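Local coordinates for putative branched-chain amino acid ABC transporter, periplasmic branched-chain amino acid-binding protein (Pseudomonas protegens Pf-5, PDB 4RU0) that probably binds a small solute, perhaps a branched-chain amino acid, in the periplasm and hands it to an ABC transporter for import, at residues A[33-38]-A[75-80]; A[37-42]-A[81-86]; A[51-56]-A[327-332]; A[106-111]-A[130-135]. One frame throughout, in Å; residues are numbered along the deposited sequence.

Contacts 1 and 2 are successive halves of one parallel strand pair, 34-40 with 76-82, and share Pro37 and Leu38; their centres are about 15 Å apart. Glu80 of contact 1 bridges them, its OE1 2.5 Å from Arg42 NE in a salt bridge. Contact 3 packs helix 47-67, the crossover between those strands, against helix 325-348, and is tied to contact 2 where Trp54 NE1 lies 2.8 Å from Tyr41 O. Contact 4 flanks strand 34-40, with Val106 CG2 3.5 Å from Phe35 CD2. The bound 3,6,9,12,15-pentaoxaheptadecane lies nearest contact 2, about 3 Å from the Tyr41 side chain, against about 5 Å from the Val53 and about 7 Å from the Thr133 side chain.

Contact 1: residues A[33-38]-A[75-80]; sequences QQFFPL and KLVWQE
Val77 holds CG1 between its backbone N and carbonyl carbon (chi1 55°), and Gln33 sets its CG anti to its own carbonyl carbon (chi1 -52°). The two side chains then cross at about a right angle: Gln33 CB lies 3.6 Å from Val77 CG1, while the amide oxygen OE1 reaches Val77 CB at 3.4 Å. Further along, Leu38 and Trp78 run side by side and point the same way, with Leu38 CD1 3.7 Å from the indole CD1. Phe35 CD1 lies 3.4 Å from Val77 O, and the backbone N of Gln79 comes up to the edge of the Phe35 ring. Behind these meetings is a parallel ladder in which Gln34 N donates to Lys75 O (2.9 Å, 175° at the hydrogen), Val77 N to Gln34 O, Phe36 N to Val77 O (2.8 Å) and Leu38 N to Gln79 O. Strands 34-40 and 76-82, to which the segments belong, are the two strands of a beta-alpha-beta unit whose connecting helix, 47-67, covers the side bearing Phe36, Leu76 and Trp78; Phe97 of helix 87-97 meets Phe35 edge-to-face on the other side. Glu80 packs by CG against Leu38 CB (3.9 Å). The pair is thus held by backbone bonds, with mainly apolar side-chain contacts between the strands, and the Glu80 carboxylate is spent on Arg42 beyond the two segments.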
# COMPACT_ATOMS: atom_id res chain seq x y z
N GLN A 33 -7.43 -22.85 -15.93
CA GLN A 33 -7.54 -21.49 -15.45
C GLN A 33 -6.38 -21.13 -14.51
O GLN A 33 -5.71 -22.00 -13.99
CB GLN A 33 -8.89 -21.31 -14.73
CG GLN A 33 -10.09 -21.76 -15.55
CD GLN A 33 -11.34 -21.93 -14.72
OE1 GLN A 33 -11.29 -22.40 -13.58
NE2 GLN A 33 -12.48 -21.55 -15.29
N GLN A 34 -6.15 -19.83 -14.34
CA GLN A 34 -5.13 -19.33 -13.40
C GLN A 34 -5.79 -18.97 -12.08
O GLN A 34 -6.71 -18.15 -12.05
CB GLN A 34 -4.40 -18.12 -13.98
CG GLN A 34 -3.48 -17.42 -12.98
CD GLN A 34 -2.17 -18.15 -12.79
OE1 GLN A 34 -1.32 -18.19 -13.69
NE2 GLN A 34 -1.99 -18.74 -11.61
N PHE A 35 -5.33 -19.58 -10.99
CA PHE A 35 -5.96 -19.36 -9.69
C PHE A 35 -5.51 -18.06 -9.04
O PHE A 35 -4.32 -17.74 -8.99
CB PHE A 35 -5.68 -20.53 -8.75
CG PHE A 35 -6.35 -20.40 -7.41
CD1 PHE A 35 -7.67 -19.98 -7.33
CD2 PHE A 35 -5.67 -20.71 -6.25
CE1 PHE A 35 -8.29 -19.86 -6.10
CE2 PHE A 35 -6.29 -20.59 -5.02
CZ PHE A 35 -7.60 -20.17 -4.95
N PHE A 36 -6.48 -17.32 -8.53
CA PHE A 36 -6.23 -16.05 -7.86
C PHE A 36 -6.79 -16.11 -6.44
O PHE A 36 -7.96 -15.80 -6.23
CB PHE A 36 -6.86 -14.90 -8.63
CG PHE A 36 -6.18 -13.58 -8.43
CD1 PHE A 36 -5.35 -13.06 -9.40
CD2 PHE A 36 -6.39 -12.86 -7.26
CE1 PHE A 36 -4.73 -11.84 -9.23
CE2 PHE A 36 -5.77 -11.63 -7.07
CZ PHE A 36 -4.94 -11.12 -8.05
N PRO A 37 -5.97 -16.54 -5.48
CA PRO A 37 -6.43 -16.68 -4.09
C PRO A 37 -6.83 -15.33 -3.50
O PRO A 37 -6.14 -14.33 -3.71
CB PRO A 37 -5.22 -17.27 -3.37
CG PRO A 37 -4.05 -16.86 -4.20
CD PRO A 37 -4.53 -16.85 -5.61
N LEU A 38 -7.95 -15.31 -2.78
CA LEU A 38 -8.43 -14.08 -2.15
C LEU A 38 -8.60 -14.26 -0.64
O LEU A 38 -9.53 -14.91 -0.18
CB LEU A 38 -9.75 -13.63 -2.78
CG LEU A 38 -9.65 -13.19 -4.24
CD1 LEU A 38 -10.99 -12.70 -4.75
CD2 LEU A 38 -8.58 -12.11 -4.41
N LYS A 75 -8.03 -17.75 -18.66
CA LYS A 75 -9.10 -17.31 -17.78
C LYS A 75 -8.66 -17.31 -16.32
O LYS A 75 -7.77 -18.06 -15.92
CB LYS A 75 -10.34 -18.20 -17.96
CG LYS A 75 -10.92 -18.17 -19.37
CD LYS A 75 -12.05 -19.18 -19.53
CE LYS A 75 -12.61 -19.17 -20.95
NZ LYS A 75 -13.76 -20.11 -21.10
N LEU A 76 -9.30 -16.46 -15.52
CA LEU A 76 -8.96 -16.31 -14.11
C LEU A 76 -10.05 -16.91 -13.23
O LEU A 76 -11.23 -16.64 -13.42
CB LEU A 76 -8.76 -14.84 -13.76
CG LEU A 76 -7.37 -14.20 -13.93
CD1 LEU A 76 -6.73 -14.61 -15.24
CD2 LEU A 76 -7.48 -12.69 -13.85
N VAL A 77 -9.65 -17.73 -12.26
CA VAL A 77 -10.60 -18.26 -11.30
C VAL A 77 -10.17 -17.85 -9.90
O VAL A 77 -8.98 -17.87 -9.58
CB VAL A 77 -10.73 -19.81 -11.42
CG1 VAL A 77 -9.37 -20.48 -11.27
CG2 VAL A 77 -11.71 -20.35 -10.40
N TRP A 78 -11.12 -17.46 -9.07
CA TRP A 78 -10.80 -17.02 -7.72
C TRP A 78 -11.77 -17.58 -6.69
O TRP A 78 -12.89 -17.99 -7.01
CB TRP A 78 -10.80 -15.49 -7.64
CG TRP A 78 -12.12 -14.86 -7.98
CD1 TRP A 78 -13.14 -14.58 -7.12
CD2 TRP A 78 -12.56 -14.43 -9.28
NE1 TRP A 78 -14.19 -14.00 -7.80
CE2 TRP A 78 -13.85 -13.89 -9.13
CE3 TRP A 78 -11.97 -14.44 -10.55
CZ2 TRP A 78 -14.57 -13.38 -10.20
CZ3 TRP A 78 -12.69 -13.92 -11.61
CH2 TRP A 78 -13.98 -13.40 -11.43
N GLN A 79 -11.31 -17.61 -5.44
CA GLN A 79 -12.14 -18.06 -4.32
C GLN A 79 -11.74 -17.30 -3.06
O GLN A 79 -10.58 -16.96 -2.87
CB GLN A 79 -12.00 -19.57 -4.11
CG GLN A 79 -13.04 -20.15 -3.14
CD GLN A 79 -12.93 -21.65 -2.99
OE1 GLN A 79 -11.84 -22.22 -3.05
NE2 GLN A 79 -14.07 -22.30 -2.80
N GLU A 80 -12.72 -17.05 -2.20
CA GLU A 80 -12.48 -16.32 -0.97
C GLU A 80 -12.33 -17.25 0.22
O GLU A 80 -13.03 -18.25 0.34
CB GLU A 80 -13.61 -15.33 -0.71
CG GLU A 80 -13.27 -13.89 -1.03
CD GLU A 80 -14.48 -12.98 -0.97
OE1 GLU A 80 -14.67 -12.31 0.07
OE2 GLU A 80 -15.23 -12.93 -1.96

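Contact 2: residues A[37-42]-A[81-86]; sequences PLATYR and CETEWT
This is the C-terminal end of a parallel strand pair, where 37-42 and 81-86 leave the sheet as loops at the ligand pocket. Cys81 N donates to Leu38 O, Thr40 N to Cys81 O, and Thr83 N to Thr40 O at 2.8 Å. Beyond the last of these rungs a carboxylate takes over: in Glu82 the bend at chi2 (60°) turns CD back toward 37-42, and OE1 there accepts from Arg42 N at 2.9 Å through its syn lone pair, while OE2 makes a weak bond to the same N-H. An alanine in place of Glu82 would probably leave the Arg42 N-H without this acceptor and the chain after Tyr41 less firmly held. In the beta-alpha-beta unit, strand 76-82 then runs through a type I' turn, Thr83 to Thr86, into helix 87-97, to which the Cys81-Cys93 disulfide also ties it. The turn delivers Trp85 to Tyr41 in a T-shaped pair, planes at 87° and centroids 5.0 Å apart. Indole CD1 sits over one face of the phenol ring, displaced toward its rim, 3.5 Å from Tyr41 CE2, and Thr83 OG1 lies at that ring's edge, in plane. Tyr41 OH makes a weak hydrogen bond to the bound 3,6,9,12,15-pentaoxaheptadecane.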
# COMPACT_ATOMS: atom_id res chain seq x y z
N PRO A 37 -5.97 -16.54 -5.48
CA PRO A 37 -6.43 -16.68 -4.09
C PRO A 37 -6.83 -15.33 -3.50
O PRO A 37 -6.14 -14.33 -3.71
CB PRO A 37 -5.22 -17.27 -3.37
CG PRO A 37 -4.05 -16.86 -4.20
CD PRO A 37 -4.53 -16.85 -5.61
N LEU A 38 -7.95 -15.31 -2.78
CA LEU A 38 -8.43 -14.08 -2.15
C LEU A 38 -8.60 -14.26 -0.64
O LEU A 38 -9.53 -14.91 -0.18
CB LEU A 38 -9.75 -13.63 -2.78
CG LEU A 38 -9.65 -13.19 -4.24
CD1 LEU A 38 -10.99 -12.70 -4.75
CD2 LEU A 38 -8.58 -12.11 -4.41
N ALA A 39 -7.67 -13.69 0.12
CA ALA A 39 -7.72 -13.73 1.58
C ALA A 39 -8.46 -12.50 2.09
O ALA A 39 -7.92 -11.40 2.09
CB ALA A 39 -6.32 -13.82 2.17
N THR A 40 -9.71 -12.69 2.51
CA THR A 40 -10.58 -11.56 2.81
C THR A 40 -11.22 -11.67 4.18
O THR A 40 -11.32 -12.76 4.75
CB THR A 40 -11.71 -11.44 1.76
OG1 THR A 40 -12.55 -12.60 1.83
CG2 THR A 40 -11.15 -11.31 0.35
N TYR A 41 -11.64 -10.53 4.72
CA TYR A 41 -12.45 -10.51 5.93
C TYR A 41 -13.80 -9.85 5.67
O TYR A 41 -13.86 -8.75 5.13
CB TYR A 41 -11.72 -9.81 7.09
CG TYR A 41 -10.94 -8.56 6.72
CD1 TYR A 41 -11.56 -7.31 6.69
CD2 TYR A 41 -9.58 -8.62 6.44
CE1 TYR A 41 -10.85 -6.17 6.37
CE2 TYR A 41 -8.86 -7.49 6.11
CZ TYR A 41 -9.50 -6.26 6.08
OH TYR A 41 -8.78 -5.14 5.75
N ARG A 42 -14.87 -10.55 6.04
CA ARG A 42 -16.22 -10.02 5.90
C ARG A 42 -16.95 -10.09 7.24
O ARG A 42 -18.15 -9.85 7.32
CB ARG A 42 -17.00 -10.78 4.83
CG ARG A 42 -16.45 -10.57 3.44
CD ARG A 42 -17.17 -11.41 2.41
NE ARG A 42 -16.69 -11.14 1.06
CZ ARG A 42 -17.10 -10.12 0.32
NH1 ARG A 42 -18.01 -9.27 0.79
NH2 ARG A 42 -16.61 -9.94 -0.90
N CYS A 81 -11.40 -16.90 1.11
CA CYS A 81 -11.27 -17.57 2.39
C CYS A 81 -11.32 -16.52 3.49
O CYS A 81 -10.64 -15.50 3.42
CB CYS A 81 -9.96 -18.37 2.44
SG CYS A 81 -9.65 -19.22 4.01
N GLU A 82 -12.15 -16.76 4.50
CA GLU A 82 -12.33 -15.80 5.58
C GLU A 82 -11.15 -15.80 6.55
O GLU A 82 -10.82 -16.83 7.14
CB GLU A 82 -13.62 -16.10 6.34
CG GLU A 82 -13.92 -15.12 7.47
CD GLU A 82 -14.06 -13.68 6.99
OE1 GLU A 82 -14.57 -13.46 5.86
OE2 GLU A 82 -13.67 -12.77 7.74
N THR A 83 -10.50 -14.65 6.70
CA THR A 83 -9.33 -14.54 7.56
C THR A 83 -9.65 -13.82 8.86
O THR A 83 -8.87 -13.86 9.82
CB THR A 83 -8.18 -13.79 6.85
OG1 THR A 83 -8.48 -12.39 6.79
CG2 THR A 83 -7.98 -14.33 5.44
N GLU A 84 -10.81 -13.16 8.90
CA GLU A 84 -11.26 -12.41 10.06
C GLU A 84 -10.22 -11.42 10.57
O GLU A 84 -10.19 -11.10 11.77
CB GLU A 84 -11.66 -13.36 11.19
CG GLU A 84 -12.65 -14.42 10.75
CD GLU A 84 -13.35 -15.08 11.93
OE1 GLU A 84 -13.38 -14.47 13.02
OE2 GLU A 84 -13.86 -16.21 11.76
N TRP A 85 -9.35 -10.96 9.67
CA TRP A 85 -8.34 -9.95 9.97
C TRP A 85 -7.29 -10.44 10.98
O TRP A 85 -6.49 -9.66 11.50
CB TRP A 85 -9.04 -8.67 10.48
CG TRP A 85 -8.19 -7.43 10.47
CD1 TRP A 85 -7.89 -6.65 9.39
CD2 TRP A 85 -7.57 -6.81 11.60
NE1 TRP A 85 -7.10 -5.59 9.77
CE2 TRP A 85 -6.89 -5.66 11.12
CE3 TRP A 85 -7.51 -7.11 12.96
CZ2 TRP A 85 -6.16 -4.82 11.97
CZ3 TRP A 85 -6.78 -6.27 13.80
CH2 TRP A 85 -6.12 -5.14 13.30
N THR A 86 -7.26 -11.75 11.25
CA THR A 86 -6.30 -12.32 12.19
C THR A 86 -5.20 -13.13 11.50
O THR A 86 -5.37 -13.61 10.38
CB THR A 86 -6.98 -13.24 13.23
OG1 THR A 86 -7.45 -14.43 12.58
CG2 THR A 86 -8.15 -12.52 13.90

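Contact 3: residues A[51-56]-A[327-332]; sequences VQVWAG and YNSGLV
On one face of the Tyr327 ring lies Gly56, whose CA stands over its centre, 3.8 Å from the centroid and 12° off the ring normal, a CH-pi contact. The carbonyl carbon of Ala55 approaches the same ring obliquely, 4.0 Å from Tyr327 CE2, while Phe322 meets it edge-to-face from outside the two segments. Beside the ring the helices close on glycine: Gly56 and Gly330 bring their CA atoms to 4.2 Å, and the segment axes come within 6.5 Å at a crossing angle of -35°. A CB on either glycine would collide with a backbone oxygen, that of Tyr327 or of Val53. Instead, Val53 O meets the CA-H of Gly330, and Gln52 O that of Tyr327, each at 3.4 Å between oxygen and CA. Val53 CG1 and CG2 both rest on Ser329 OG, which is itself hydrogen-bonded to Tyr326 O. Replacing Tyr327 by an alanine would probably open a gap over Gly56 and leave Asp59 without the hydroxyl that bonds its OD1. Helices 47-67 and 325-348 are thus joined largely through backbone, CA-H groups meeting carbonyl oxygens and an aromatic face, and this close approach depends on both glycines.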
# COMPACT_ATOMS: atom_id res chain seq x y z
N VAL A 51 -14.89 -5.00 2.70
CA VAL A 51 -15.73 -5.46 1.59
C VAL A 51 -15.59 -4.55 0.38
O VAL A 51 -15.81 -4.98 -0.76
CB VAL A 51 -17.22 -5.54 2.00
CG1 VAL A 51 -17.45 -6.69 2.97
CG2 VAL A 51 -17.69 -4.22 2.59
N GLN A 52 -15.20 -3.30 0.62
CA GLN A 52 -14.97 -2.37 -0.48
C GLN A 52 -13.68 -2.72 -1.22
O GLN A 52 -13.61 -2.61 -2.45
CB GLN A 52 -14.92 -0.94 0.05
CG GLN A 52 -16.19 -0.50 0.75
CD GLN A 52 -16.05 0.85 1.43
OE1 GLN A 52 -15.70 1.84 0.79
NE2 GLN A 52 -16.32 0.88 2.73
N VAL A 53 -12.67 -3.15 -0.47
CA VAL A 53 -11.41 -3.59 -1.06
C VAL A 53 -11.59 -4.85 -1.91
O VAL A 53 -11.11 -4.92 -3.04
CB VAL A 53 -10.34 -3.87 0.01
CG1 VAL A 53 -9.02 -4.23 -0.65
CG2 VAL A 53 -10.16 -2.67 0.93
N TRP A 54 -12.26 -5.86 -1.35
CA TRP A 54 -12.44 -7.13 -2.06
C TRP A 54 -13.25 -6.92 -3.33
O TRP A 54 -12.93 -7.50 -4.38
CB TRP A 54 -13.12 -8.18 -1.17
CG TRP A 54 -12.76 -8.14 0.30
CD1 TRP A 54 -13.62 -8.32 1.35
CD2 TRP A 54 -11.47 -7.89 0.87
NE1 TRP A 54 -12.93 -8.21 2.54
CE2 TRP A 54 -11.61 -7.95 2.27
CE3 TRP A 54 -10.20 -7.64 0.34
CZ2 TRP A 54 -10.55 -7.76 3.15
CZ3 TRP A 54 -9.14 -7.45 1.21
CH2 TRP A 54 -9.32 -7.51 2.59
N ALA A 55 -14.27 -6.07 -3.25
CA ALA A 55 -15.13 -5.78 -4.39
C ALA A 55 -14.32 -5.15 -5.52
O ALA A 55 -14.63 -5.35 -6.70
CB ALA A 55 -16.27 -4.87 -3.97
N GLY A 56 -13.29 -4.39 -5.16
CA GLY A 56 -12.39 -3.80 -6.14
C GLY A 56 -11.58 -4.86 -6.86
O GLY A 56 -11.44 -4.83 -8.09
N TYR A 327 -11.86 0.90 -2.28
CA TYR A 327 -12.19 0.24 -3.53
C TYR A 327 -11.04 0.31 -4.50
O TYR A 327 -10.77 -0.61 -5.23
CB TYR A 327 -13.46 0.84 -4.15
CG TYR A 327 -13.91 0.14 -5.40
CD1 TYR A 327 -13.26 0.36 -6.59
CD2 TYR A 327 -14.95 -0.76 -5.38
CE1 TYR A 327 -13.65 -0.29 -7.73
CE2 TYR A 327 -15.35 -1.42 -6.51
CZ TYR A 327 -14.69 -1.17 -7.69
OH TYR A 327 -15.07 -1.81 -8.83
N ASN A 328 -10.37 1.44 -4.52
CA ASN A 328 -9.30 1.68 -5.47
C ASN A 328 -8.02 0.94 -5.12
O ASN A 328 -7.22 0.62 -6.00
CB ASN A 328 -9.03 3.18 -5.60
CG ASN A 328 -10.18 3.93 -6.23
OD1 ASN A 328 -11.30 3.42 -6.31
ND2 ASN A 328 -9.91 5.15 -6.69
N SER A 329 -7.83 0.66 -3.83
CA SER A 329 -6.70 -0.15 -3.42
C SER A 329 -6.91 -1.57 -3.94
O SER A 329 -5.96 -2.23 -4.34
CB SER A 329 -6.53 -0.14 -1.89
OG SER A 329 -7.62 -0.77 -1.25
N GLY A 330 -8.16 -2.01 -3.94
CA GLY A 330 -8.51 -3.31 -4.49
C GLY A 330 -8.18 -3.37 -5.97
O GLY A 330 -7.64 -4.37 -6.45
N LEU A 331 -8.49 -2.30 -6.69
CA LEU A 331 -8.20 -2.22 -8.12
C LEU A 331 -6.70 -2.27 -8.40
O LEU A 331 -6.26 -2.96 -9.32
CB LEU A 331 -8.79 -0.93 -8.70
CG LEU A 331 -10.31 -0.81 -8.69
CD1 LEU A 331 -10.74 0.55 -9.21
CD2 LEU A 331 -10.95 -1.93 -9.51
N VAL A 332 -5.92 -1.56 -7.60
CA VAL A 332 -4.49 -1.48 -7.81
C VAL A 332 -3.80 -2.77 -7.34
O VAL A 332 -2.86 -3.25 -7.97
CB VAL A 332 -3.89 -0.24 -7.10
CG1 VAL A 332 -2.37 -0.34 -6.99
CG2 VAL A 332 -4.29 1.02 -7.85

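Contact 4: residues A[106-111]-A[130-135]; sequences VAVYQP and PLITLG
Ile132 is the main bump of this contact, wedged between Val108 and Gln110 of the facing loop. Its CG1 is anti to the carbonyl carbon (chi1 -64°), and the extended chi2 (172°) carries CD1 on to Val108, where that methyl touches CB at 3.7 Å and lies close to both gamma carbons as the two side chains cross obliquely. On its other flank Ile132 runs alongside Gln110, pointing the same way, and its CB packs on Gln110 CG at 3.6 Å. The hollow that receives the isoleucine is thus walled by a branched methyl pair and by the aliphatic part of a glutamine. Pro130 fits its ring against the backbone of Ala107, CD resting 3.3 Å from Ala107 O. At the far end the roles reverse, and Pro111 of the loop presents CD to Ile132 O at 3.5 Å. Across the backbone from Ile132, Leu131 and Tyr109 lie side by side, with Leu131 CD2 3.8 Å from Tyr109 CD2 and approaching the ring obliquely. Two bonds fix the spacing, Tyr109 N to Pro130 O (2.9 Å) and Ile132 N to Tyr109 O (2.7 Å, 173° at the hydrogen), forming a single bridge between Tyr109 and Leu131. Helix 114-126 makes the connection between the segments and packs on Leu131 through Leu120 and Ala124, while Leu362 of helix 355-363 covers Val108, Pro130 and Ile132. Strand 34-40 borders the 106-111 loop, and strand 150-151 pairs with 131-132.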
# COMPACT_ATOMS: atom_id res chain seq x y z
N VAL A 106 -1.29 -21.42 -8.06
CA VAL A 106 -1.10 -20.06 -7.56
C VAL A 106 0.14 -19.43 -8.17
O VAL A 106 1.19 -20.06 -8.23
CB VAL A 106 -0.97 -20.05 -6.01
CG1 VAL A 106 -0.57 -18.66 -5.50
CG2 VAL A 106 -2.27 -20.52 -5.36
N ALA A 107 0.01 -18.19 -8.64
CA ALA A 107 1.17 -17.47 -9.16
C ALA A 107 1.70 -16.49 -8.12
O ALA A 107 2.91 -16.41 -7.89
CB ALA A 107 0.80 -16.74 -10.43
N VAL A 108 0.79 -15.74 -7.49
CA VAL A 108 1.14 -14.76 -6.48
C VAL A 108 0.11 -14.81 -5.36
O VAL A 108 -1.03 -15.21 -5.57
CB VAL A 108 1.18 -13.32 -7.06
CG1 VAL A 108 2.39 -13.15 -7.97
CG2 VAL A 108 -0.10 -13.02 -7.79
N TYR A 109 0.53 -14.42 -4.16
CA TYR A 109 -0.36 -14.46 -3.01
C TYR A 109 -0.39 -13.14 -2.23
O TYR A 109 0.66 -12.58 -1.88
CB TYR A 109 0.03 -15.61 -2.08
CG TYR A 109 -0.99 -15.85 -1.00
CD1 TYR A 109 -2.07 -16.70 -1.22
CD2 TYR A 109 -0.90 -15.22 0.24
CE1 TYR A 109 -3.02 -16.92 -0.24
CE2 TYR A 109 -1.84 -15.44 1.22
CZ TYR A 109 -2.90 -16.29 0.98
OH TYR A 109 -3.85 -16.51 1.95
N GLN A 110 -1.59 -12.65 -1.95
CA GLN A 110 -1.79 -11.41 -1.21
C GLN A 110 -2.57 -11.66 0.07
O GLN A 110 -3.79 -11.79 0.04
CB GLN A 110 -2.52 -10.37 -2.06
CG GLN A 110 -1.74 -9.91 -3.27
CD GLN A 110 -2.62 -9.70 -4.49
OE1 GLN A 110 -3.49 -10.52 -4.80
NE2 GLN A 110 -2.40 -8.60 -5.20
N PRO A 111 -1.87 -11.74 1.21
CA PRO A 111 -2.52 -12.05 2.49
C PRO A 111 -3.51 -10.98 2.95
O PRO A 111 -4.41 -11.30 3.72
CB PRO A 111 -1.34 -12.16 3.47
CG PRO A 111 -0.21 -11.47 2.80
CD PRO A 111 -0.40 -11.64 1.33
N PRO A 130 5.32 -16.17 -3.98
CA PRO A 130 5.55 -14.74 -3.76
C PRO A 130 4.45 -14.13 -2.90
O PRO A 130 3.27 -14.27 -3.21
CB PRO A 130 5.51 -14.15 -5.18
CG PRO A 130 5.57 -15.31 -6.11
CD PRO A 130 4.98 -16.47 -5.38
N LEU A 131 4.85 -13.47 -1.81
CA LEU A 131 3.90 -12.72 -1.01
C LEU A 131 3.90 -11.28 -1.48
O LEU A 131 4.95 -10.65 -1.54
CB LEU A 131 4.25 -12.78 0.48
CG LEU A 131 4.11 -14.12 1.20
CD1 LEU A 131 4.33 -13.93 2.70
CD2 LEU A 131 2.78 -14.80 0.91
N ILE A 132 2.73 -10.78 -1.83
CA ILE A 132 2.59 -9.37 -2.17
C ILE A 132 1.92 -8.63 -1.02
O ILE A 132 0.81 -8.98 -0.62
CB ILE A 132 1.77 -9.17 -3.46
CG1 ILE A 132 2.50 -9.77 -4.66
CG2 ILE A 132 1.51 -7.70 -3.69
CD1 ILE A 132 1.66 -9.78 -5.93
N THR A 133 2.60 -7.62 -0.50
CA THR A 133 2.01 -6.67 0.44
C THR A 133 2.13 -5.26 -0.11
O THR A 133 3.17 -4.66 -0.07
CB THR A 133 2.67 -6.75 1.83
OG1 THR A 133 4.06 -6.45 1.74
CG2 THR A 133 2.52 -8.10 2.42
N LEU A 134 1.02 -4.72 -0.58
CA LEU A 134 1.05 -3.42 -1.21
C LEU A 134 0.99 -2.34 -0.15
O LEU A 134 0.06 -2.28 0.62
CB LEU A 134 -0.11 -3.30 -2.18
CG LEU A 134 -0.24 -2.17 -3.18
CD1 LEU A 134 0.89 -2.18 -4.18
CD2 LEU A 134 -1.56 -2.29 -3.92
N GLY A 135 2.00 -1.49 -0.11
CA GLY A 135 2.09 -0.43 0.87
C GLY A 135 2.22 -0.83 2.32
O GLY A 135 1.83 -0.11 3.20